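LPXTG cell wall surface protein (Streptococcus gordonii, PDB 4IGB) is a cell-wall-anchored surface protein of a streptococcus that probably acts as an adhesin, of which this chain holds the N-terminal N1 and N2 domains. Local coordinates at residues K30-V38 and I141-F150; V401-T412 and S424-Y433. All blocks are in the same frame, centred on the assembly; numbering follows the deposited sequence.

Contact 1: residues K30-V38 and I141-F150. With SO4 (sulfate ion), chain J.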
# COMPACT_ATOMS: atom_id res chain seq x y z
N LYS B 30 8.82 -1.39 0.38
CA LYS B 30 8.23 -2.65 -0.04
C LYS B 30 8.23 -3.61 1.14
O LYS B 30 9.28 -3.90 1.72
CB LYS B 30 9.02 -3.25 -1.20
CG LYS B 30 8.39 -4.49 -1.84
CD LYS B 30 9.21 -4.94 -3.06
CE LYS B 30 8.37 -5.81 -4.00
NZ LYS B 30 9.21 -6.42 -5.06
N PHE B 31 7.05 -4.10 1.51
CA PHE B 31 6.97 -4.97 2.67
C PHE B 31 7.59 -6.34 2.40
O PHE B 31 7.71 -6.77 1.25
CB PHE B 31 5.51 -5.12 3.11
CG PHE B 31 4.94 -3.89 3.76
CD1 PHE B 31 5.53 -3.35 4.90
CD2 PHE B 31 3.82 -3.27 3.23
CE1 PHE B 31 5.00 -2.22 5.50
CE2 PHE B 31 3.27 -2.16 3.83
CZ PHE B 31 3.87 -1.62 4.97
N ASN B 32 7.94 -7.03 3.47
CA ASN B 32 8.47 -8.39 3.37
C ASN B 32 7.36 -9.43 3.32
O ASN B 32 6.72 -9.73 4.33
CB ASN B 32 9.40 -8.67 4.56
CG ASN B 32 10.61 -7.77 4.56
OD1 ASN B 32 11.24 -7.59 3.53
ND2 ASN B 32 10.93 -7.18 5.72
N LEU B 33 7.15 -9.99 2.14
CA LEU B 33 6.18 -11.06 1.98
C LEU B 33 6.90 -12.20 1.30
O LEU B 33 7.41 -12.04 0.19
CB LEU B 33 5.00 -10.61 1.11
CG LEU B 33 3.93 -9.72 1.74
CD1 LEU B 33 4.54 -8.44 2.23
CD2 LEU B 33 2.85 -9.43 0.70
N ASN B 34 6.97 -13.34 1.97
CA ASN B 34 7.73 -14.45 1.41
C ASN B 34 7.19 -15.78 1.90
O ASN B 34 6.27 -15.82 2.72
CB ASN B 34 9.21 -14.29 1.75
CG ASN B 34 9.44 -14.11 3.24
OD1 ASN B 34 9.23 -15.04 4.02
ND2 ASN B 34 9.88 -12.91 3.64
N ILE B 35 7.76 -16.86 1.37
CA ILE B 35 7.29 -18.21 1.73
C ILE B 35 7.54 -18.54 3.19
O ILE B 35 7.02 -19.54 3.69
CB ILE B 35 7.94 -19.32 0.87
CG1 ILE B 35 9.44 -19.36 1.11
CG2 ILE B 35 7.64 -19.14 -0.62
CD1 ILE B 35 10.09 -20.64 0.61
N ASN B 36 8.35 -17.74 3.87
CA ASN B 36 8.70 -18.04 5.25
C ASN B 36 7.83 -17.32 6.26
O ASN B 36 7.76 -17.73 7.42
CB ASN B 36 10.18 -17.73 5.52
CG ASN B 36 11.11 -18.62 4.74
OD1 ASN B 36 12.02 -18.13 4.06
ND2 ASN B 36 10.90 -19.93 4.82
N ASN B 37 7.19 -16.24 5.86
CA ASN B 37 6.31 -15.57 6.81
C ASN B 37 4.83 -15.68 6.46
O ASN B 37 4.00 -15.12 7.14
CB ASN B 37 6.74 -14.13 7.12
CG ASN B 37 6.54 -13.18 5.95
OD1 ASN B 37 6.69 -11.96 6.09
ND2 ASN B 37 6.19 -13.71 4.80
N VAL B 38 4.52 -16.46 5.44
CA VAL B 38 3.13 -16.64 5.04
C VAL B 38 2.48 -17.77 5.83
O VAL B 38 3.13 -18.76 6.16
CB VAL B 38 2.99 -16.91 3.53
CG1 VAL B 38 3.64 -18.25 3.18
CG2 VAL B 38 1.54 -16.92 3.11
N ILE B 141 3.95 -17.88 -4.43
CA ILE B 141 4.81 -17.00 -3.66
C ILE B 141 6.26 -17.43 -3.88
O ILE B 141 6.61 -18.58 -3.65
CB ILE B 141 4.48 -17.10 -2.16
CG1 ILE B 141 3.01 -16.78 -1.93
CG2 ILE B 141 5.39 -16.19 -1.35
CD1 ILE B 141 2.56 -16.95 -0.49
N SER B 142 7.09 -16.50 -4.32
CA SER B 142 8.50 -16.80 -4.55
C SER B 142 9.25 -15.52 -4.81
O SER B 142 8.65 -14.46 -5.01
CB SER B 142 8.68 -17.68 -5.78
OG SER B 142 8.59 -16.87 -6.95
N GLU B 143 10.57 -15.62 -4.85
CA GLU B 143 11.35 -14.48 -5.29
C GLU B 143 12.07 -14.77 -6.59
O GLU B 143 13.15 -14.24 -6.83
CB GLU B 143 12.28 -14.00 -4.17
CG GLU B 143 11.51 -13.43 -2.98
CD GLU B 143 12.40 -13.02 -1.82
OE1 GLU B 143 12.29 -11.87 -1.37
OE2 GLU B 143 13.20 -13.84 -1.34
N LEU B 144 11.47 -15.58 -7.45
CA LEU B 144 12.05 -15.85 -8.77
C LEU B 144 12.23 -14.57 -9.59
O LEU B 144 13.19 -14.44 -10.34
CB LEU B 144 11.19 -16.79 -9.61
CG LEU B 144 10.88 -18.23 -9.21
CD1 LEU B 144 10.51 -19.02 -10.46
CD2 LEU B 144 12.04 -18.86 -8.46
N TRP B 145 11.28 -13.64 -9.46
CA TRP B 145 11.19 -12.48 -10.34
C TRP B 145 11.57 -11.18 -9.63
O TRP B 145 12.36 -10.40 -10.15
CB TRP B 145 9.78 -12.38 -10.91
CG TRP B 145 9.29 -13.70 -11.42
CD1 TRP B 145 8.21 -14.41 -10.99
CD2 TRP B 145 9.90 -14.50 -12.44
NE1 TRP B 145 8.10 -15.59 -11.69
CE2 TRP B 145 9.13 -15.67 -12.59
CE3 TRP B 145 11.03 -14.33 -13.25
CZ2 TRP B 145 9.44 -16.66 -13.51
CZ3 TRP B 145 11.35 -15.33 -14.17
CH2 TRP B 145 10.55 -16.48 -14.29
N GLU B 146 10.99 -10.97 -8.45
CA GLU B 146 11.33 -9.84 -7.60
C GLU B 146 11.44 -10.34 -6.17
O GLU B 146 10.91 -11.41 -5.84
CB GLU B 146 10.22 -8.78 -7.58
CG GLU B 146 9.66 -8.35 -8.90
CD GLU B 146 8.49 -7.38 -8.72
OE1 GLU B 146 8.20 -6.99 -7.56
OE2 GLU B 146 7.86 -7.02 -9.73
N SER B 147 12.10 -9.55 -5.33
CA SER B 147 12.11 -9.78 -3.90
C SER B 147 10.72 -9.54 -3.31
O SER B 147 9.96 -8.70 -3.80
CB SER B 147 13.11 -8.82 -3.23
OG SER B 147 14.45 -9.15 -3.57
N ASN B 148 10.38 -10.29 -2.27
CA ASN B 148 9.22 -9.95 -1.46
C ASN B 148 7.93 -9.81 -2.26
O ASN B 148 7.17 -8.87 -2.08
CB ASN B 148 9.50 -8.66 -0.70
CG ASN B 148 10.49 -8.87 0.42
OD1 ASN B 148 10.34 -9.78 1.23
ND2 ASN B 148 11.53 -8.05 0.46
N ALA B 149 7.66 -10.76 -3.14
CA ALA B 149 6.54 -10.61 -4.03
C ALA B 149 5.71 -11.88 -4.13
O ALA B 149 6.17 -12.97 -3.78
CB ALA B 149 7.02 -10.17 -5.42
N PHE B 150 4.49 -11.72 -4.60
CA PHE B 150 3.67 -12.85 -4.98
C PHE B 150 3.26 -12.73 -6.45
O PHE B 150 3.31 -11.64 -7.04
CB PHE B 150 2.45 -13.01 -4.06
CG PHE B 150 1.59 -11.79 -3.96
CD1 PHE B 150 0.58 -11.56 -4.89
CD2 PHE B 150 1.75 -10.88 -2.92
CE1 PHE B 150 -0.24 -10.44 -4.80
CE2 PHE B 150 0.94 -9.76 -2.82
CZ PHE B 150 -0.07 -9.54 -3.75
S SO4 J . 10.16 -2.88 -6.64
O1 SO4 J . 10.29 -2.26 -7.96
O2 SO4 J . 8.91 -3.62 -6.58
O3 SO4 J . 10.17 -1.83 -5.62
O4 SO4 J . 11.25 -3.83 -6.42
O HOH W 1 5.94 -6.79 -0.92
O HOH W 2 8.21 -13.52 -2.01
O HOH W 3 11.76 -11.43 2.43
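The ammonium group of K30 is gripped from several sides. Its NZ gives a hydrogen bond of 2.7 Å to S147 O, lying in the plane of that carbonyl. It also forms a salt bridge of 2.8 Å with E146 OE1, which it meets on the anti side and slightly out of the carboxylate plane. The K30 chain is fully extended, with CG anti to the backbone N (chi1 -173°), and this carries NZ across to the far loop. There it crosses the E146 side chain at about a right angle. A sulfate, probably from the crystallisation liquor, accepts a weak bond from the same nitrogen through O2 and is held as well by Y286.

N148 is the main residue of the facing loop. Its backbone phi is positive, and its CB packs 3.3 Å from F31 O. Its OD1 takes a weak bond from L33 N, and its CA-H points at L33 O. Waters line the seam. One lies within bonding distance of F31 O and N148 O, a second of L33 O and A149 O.

This is the N1 domain, built largely of antiparallel sheets. Residues 141-150 turn from strand 135-142 into strand 149-153 of one sheet. Residues 30-38 leave the edge of that sheet for strand 38-43, at the edge of another. An Asx turn bends this link, with N34 OD1 accepting from N36 N at 2.8 Å.

Around the turn the contact is largely apolar. I35 CG2 lies 3.8 Å from I141 CG2, and the I141 chain runs on until its CD1 meets V38 CG2 tip to tip at 3.7 Å. L33 CD2 rests at the edge of the F150 ring, 4.0 Å from CE2.

Contact 2: residues V401-T412 and S424-Y433; sequences VEEKGSEKIDNT and SNQVSTALLY
L431 fits against residues 401-409 where two strands of the N2 domain, 409-411 and 427-432, run antiparallel side by side. This domain belongs to an adhesin clan and is built mainly of beta strands. From its CB outward, L431 passes from E407 to V401 and I409. CB lies 3.1 Å from E407 OE2. CG stays close to that same oxygen and to E407 O. CD1 lies 3.5 Å from E407 O and also touches V401 CG2. CD2 meets I409 CD1 at 4.0 Å. R342 and I303 also pack on this leucine.

E407 bends back to reach its partner. Its chain is folded at chi2 (-73°), and the two side chains slide past each other in opposite directions. OE2 then accepts from L431 N at 3.1 Å, on the syn side, tilted out of the carboxylate plane. Here a side chain, not a backbone carbonyl, takes up the L431 N-H.

The strands themselves are joined by alternating pairs. I409 with T429 and N411 with V427 are hydrogen-bonded pairs, each with two N-H...O bonds; the one from T429 N to I409 O is 2.8 Å and nearly straight at 173°. D410 with S428 is the non-hydrogen-bonded pair between them. I409, N411, V427 and T429 turn to one face, where Y313 packs on I409, N411 and V427. The N411 amide is held by Q337, and T429 OG1 by P300 O.

D410 and S428 share the other face. K408 NZ joins them there, with a long salt bridge to D410 OD1 and a weak bond to S428 OG. Beside them the Q426 amide stacks on the D410 carboxylate, their planes 12° apart. One water donates to Q426 OE1 at 2.8 Å and also bonds T412 OG1.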
# COMPACT_ATOMS: atom_id res chain seq x y z
N VAL B 401 -4.11 20.73 36.85
CA VAL B 401 -2.92 19.90 37.06
C VAL B 401 -2.88 19.46 38.51
O VAL B 401 -2.40 18.37 38.83
CB VAL B 401 -1.61 20.65 36.71
CG1 VAL B 401 -1.36 21.79 37.69
CG2 VAL B 401 -0.43 19.69 36.71
N GLU B 402 -3.39 20.32 39.38
CA GLU B 402 -3.37 20.08 40.82
C GLU B 402 -4.42 19.05 41.20
O GLU B 402 -4.43 18.55 42.33
CB GLU B 402 -3.57 21.40 41.59
CG GLU B 402 -2.34 22.31 41.54
CD GLU B 402 -2.65 23.76 41.86
OE1 GLU B 402 -3.78 24.05 42.32
OE2 GLU B 402 -1.76 24.62 41.63
N GLU B 403 -5.30 18.74 40.25
CA GLU B 403 -6.27 17.67 40.42
C GLU B 403 -5.69 16.37 39.88
O GLU B 403 -5.48 16.22 38.67
CB GLU B 403 -7.58 18.01 39.70
CG GLU B 403 -8.25 19.25 40.24
CD GLU B 403 -9.56 19.54 39.55
OE1 GLU B 403 -9.66 19.30 38.32
OE2 GLU B 403 -10.50 20.01 40.23
N LYS B 404 -5.43 15.43 40.79
CA LYS B 404 -4.80 14.16 40.45
C LYS B 404 -5.83 13.03 40.42
O LYS B 404 -6.14 12.42 41.45
CB LYS B 404 -3.67 13.84 41.44
CG LYS B 404 -2.57 12.92 40.91
CD LYS B 404 -2.05 12.00 42.01
CE LYS B 404 -0.73 11.32 41.64
NZ LYS B 404 -0.21 10.44 42.74
N GLY B 405 -6.36 12.75 39.23
CA GLY B 405 -5.99 13.48 38.02
C GLY B 405 -4.52 13.31 37.70
O GLY B 405 -3.76 14.28 37.68
N SER B 406 -4.11 12.06 37.47
CA SER B 406 -2.70 11.74 37.27
C SER B 406 -2.48 10.95 35.97
O SER B 406 -3.44 10.65 35.25
CB SER B 406 -2.17 10.96 38.48
OG SER B 406 -1.02 11.60 39.01
N GLU B 407 -1.22 10.66 35.65
CA GLU B 407 -0.09 11.24 36.36
C GLU B 407 0.66 12.16 35.43
O GLU B 407 0.33 13.34 35.32
CB GLU B 407 0.86 10.17 36.90
CG GLU B 407 1.95 10.70 37.86
CD GLU B 407 3.06 11.49 37.16
OE1 GLU B 407 4.14 10.91 36.86
OE2 GLU B 407 2.88 12.70 36.92
N LYS B 408 1.67 11.60 34.76
CA LYS B 408 2.57 12.37 33.90
C LYS B 408 1.80 12.99 32.74
O LYS B 408 0.76 12.49 32.34
CB LYS B 408 3.68 11.46 33.36
CG LYS B 408 3.15 10.29 32.55
CD LYS B 408 4.21 9.22 32.31
CE LYS B 408 3.60 8.02 31.57
NZ LYS B 408 4.22 7.76 30.23
N ILE B 409 2.30 14.10 32.23
CA ILE B 409 1.67 14.70 31.07
C ILE B 409 2.37 14.18 29.84
O ILE B 409 3.57 14.39 29.67
CB ILE B 409 1.71 16.23 31.10
CG1 ILE B 409 0.94 16.76 32.31
CG2 ILE B 409 1.13 16.79 29.82
CD1 ILE B 409 1.25 18.20 32.64
N ASP B 410 1.61 13.48 29.00
CA ASP B 410 2.11 12.92 27.74
C ASP B 410 1.78 13.84 26.57
O ASP B 410 0.86 14.65 26.64
CB ASP B 410 1.49 11.54 27.48
CG ASP B 410 1.98 10.49 28.46
OD1 ASP B 410 3.14 10.62 28.92
OD2 ASP B 410 1.22 9.55 28.77
N ASN B 411 2.53 13.69 25.48
CA ASN B 411 2.24 14.43 24.27
C ASN B 411 2.76 13.70 23.02
O ASN B 411 3.81 13.06 23.06
CB ASN B 411 2.80 15.84 24.38
CG ASN B 411 2.44 16.71 23.19
OD1 ASN B 411 3.27 16.96 22.33
ND2 ASN B 411 1.18 17.15 23.12
N THR B 412 2.00 13.80 21.94
CA THR B 412 2.37 13.22 20.65
C THR B 412 1.87 14.18 19.58
O THR B 412 0.79 14.76 19.71
CB THR B 412 1.74 11.81 20.47
OG1 THR B 412 2.37 10.89 21.36
CG2 THR B 412 1.91 11.28 19.03
N SER B 424 4.73 11.42 15.82
CA SER B 424 6.04 11.60 16.42
C SER B 424 6.25 10.54 17.50
O SER B 424 5.36 9.75 17.79
CB SER B 424 6.10 12.97 17.08
OG SER B 424 5.31 12.98 18.25
N ASN B 425 7.44 10.54 18.09
CA ASN B 425 7.64 9.81 19.33
C ASN B 425 6.78 10.49 20.38
O ASN B 425 6.46 11.68 20.25
CB ASN B 425 9.10 9.91 19.76
CG ASN B 425 9.56 11.35 19.84
OD1 ASN B 425 9.67 12.03 18.83
ND2 ASN B 425 9.82 11.83 21.06
N GLN B 426 6.40 9.75 21.41
CA GLN B 426 5.70 10.32 22.55
C GLN B 426 6.68 10.87 23.59
O GLN B 426 7.73 10.27 23.83
CB GLN B 426 4.78 9.28 23.19
CG GLN B 426 3.94 9.85 24.33
CD GLN B 426 3.16 8.77 25.06
OE1 GLN B 426 1.95 8.65 24.90
NE2 GLN B 426 3.86 7.99 25.88
N VAL B 427 6.35 12.00 24.20
CA VAL B 427 7.21 12.55 25.26
C VAL B 427 6.44 12.66 26.55
O VAL B 427 5.21 12.56 26.57
CB VAL B 427 7.79 13.94 24.92
CG1 VAL B 427 8.71 13.87 23.70
CG2 VAL B 427 6.67 14.97 24.73
N SER B 428 7.16 12.89 27.64
CA SER B 428 6.54 12.90 28.95
C SER B 428 7.09 13.99 29.85
O SER B 428 8.30 14.18 29.93
CB SER B 428 6.70 11.54 29.62
OG SER B 428 5.51 10.78 29.52
N THR B 429 6.19 14.68 30.54
CA THR B 429 6.59 15.56 31.62
C THR B 429 6.05 15.02 32.94
O THR B 429 4.83 14.95 33.14
CB THR B 429 6.09 16.98 31.38
OG1 THR B 429 6.67 17.47 30.15
CG2 THR B 429 6.49 17.89 32.54
N ALA B 430 6.96 14.61 33.82
CA ALA B 430 6.60 14.06 35.12
C ALA B 430 6.10 15.14 36.07
O ALA B 430 6.58 16.28 36.03
CB ALA B 430 7.78 13.33 35.74
N LEU B 431 5.14 14.79 36.91
CA LEU B 431 4.58 15.74 37.87
C LEU B 431 5.20 15.55 39.26
O LEU B 431 5.33 14.43 39.74
CB LEU B 431 3.06 15.59 37.96
CG LEU B 431 2.27 16.11 36.75
CD1 LEU B 431 0.81 16.27 37.10
CD2 LEU B 431 2.86 17.41 36.25
N LEU B 432 5.59 16.66 39.88
CA LEU B 432 6.19 16.63 41.20
C LEU B 432 5.25 17.23 42.24
O LEU B 432 4.80 18.36 42.10
CB LEU B 432 7.52 17.38 41.21
CG LEU B 432 8.79 16.56 40.99
CD1 LEU B 432 8.45 15.21 40.36
CD2 LEU B 432 9.78 17.32 40.13
N TYR B 433 4.97 16.46 43.29
CA TYR B 433 4.08 16.92 44.35
C TYR B 433 4.88 17.33 45.59
O TYR B 433 5.61 16.52 46.16
CB TYR B 433 3.07 15.84 44.71
CG TYR B 433 1.90 15.75 43.76
CD1 TYR B 433 0.80 16.58 43.90
CD2 TYR B 433 1.90 14.84 42.70
CE1 TYR B 433 -0.27 16.51 43.03
CE2 TYR B 433 0.84 14.77 41.83
CZ TYR B 433 -0.25 15.60 42.00
OH TYR B 433 -1.31 15.53 41.12
O HOH W 4 4.70 16.84 28.27
O HOH W 5 0.76 10.97 23.77

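Overall arrangement
From the N terminus, the chain first forms the N1 domain. Contact 1 closes a long loop there: residues 30-38 meet residues 141-150 after 102 intervening residues, more than half of them strand. It ties the link between two N1 sheets to a turn of one of them. The chain then completes N1 and enters N2. Contact 2 closes a much shorter loop near the C terminus, with 11 residues, mostly strand, between its segments. The two contacts are in series, so they neither nest nor cross. The centres of contact 1 and contact 2 are about 43 Å apart. The nearest atoms of contact 1 and contact 2 are about 17 Å apart. Each joins parts of its own domain, without bridging N1 and N2.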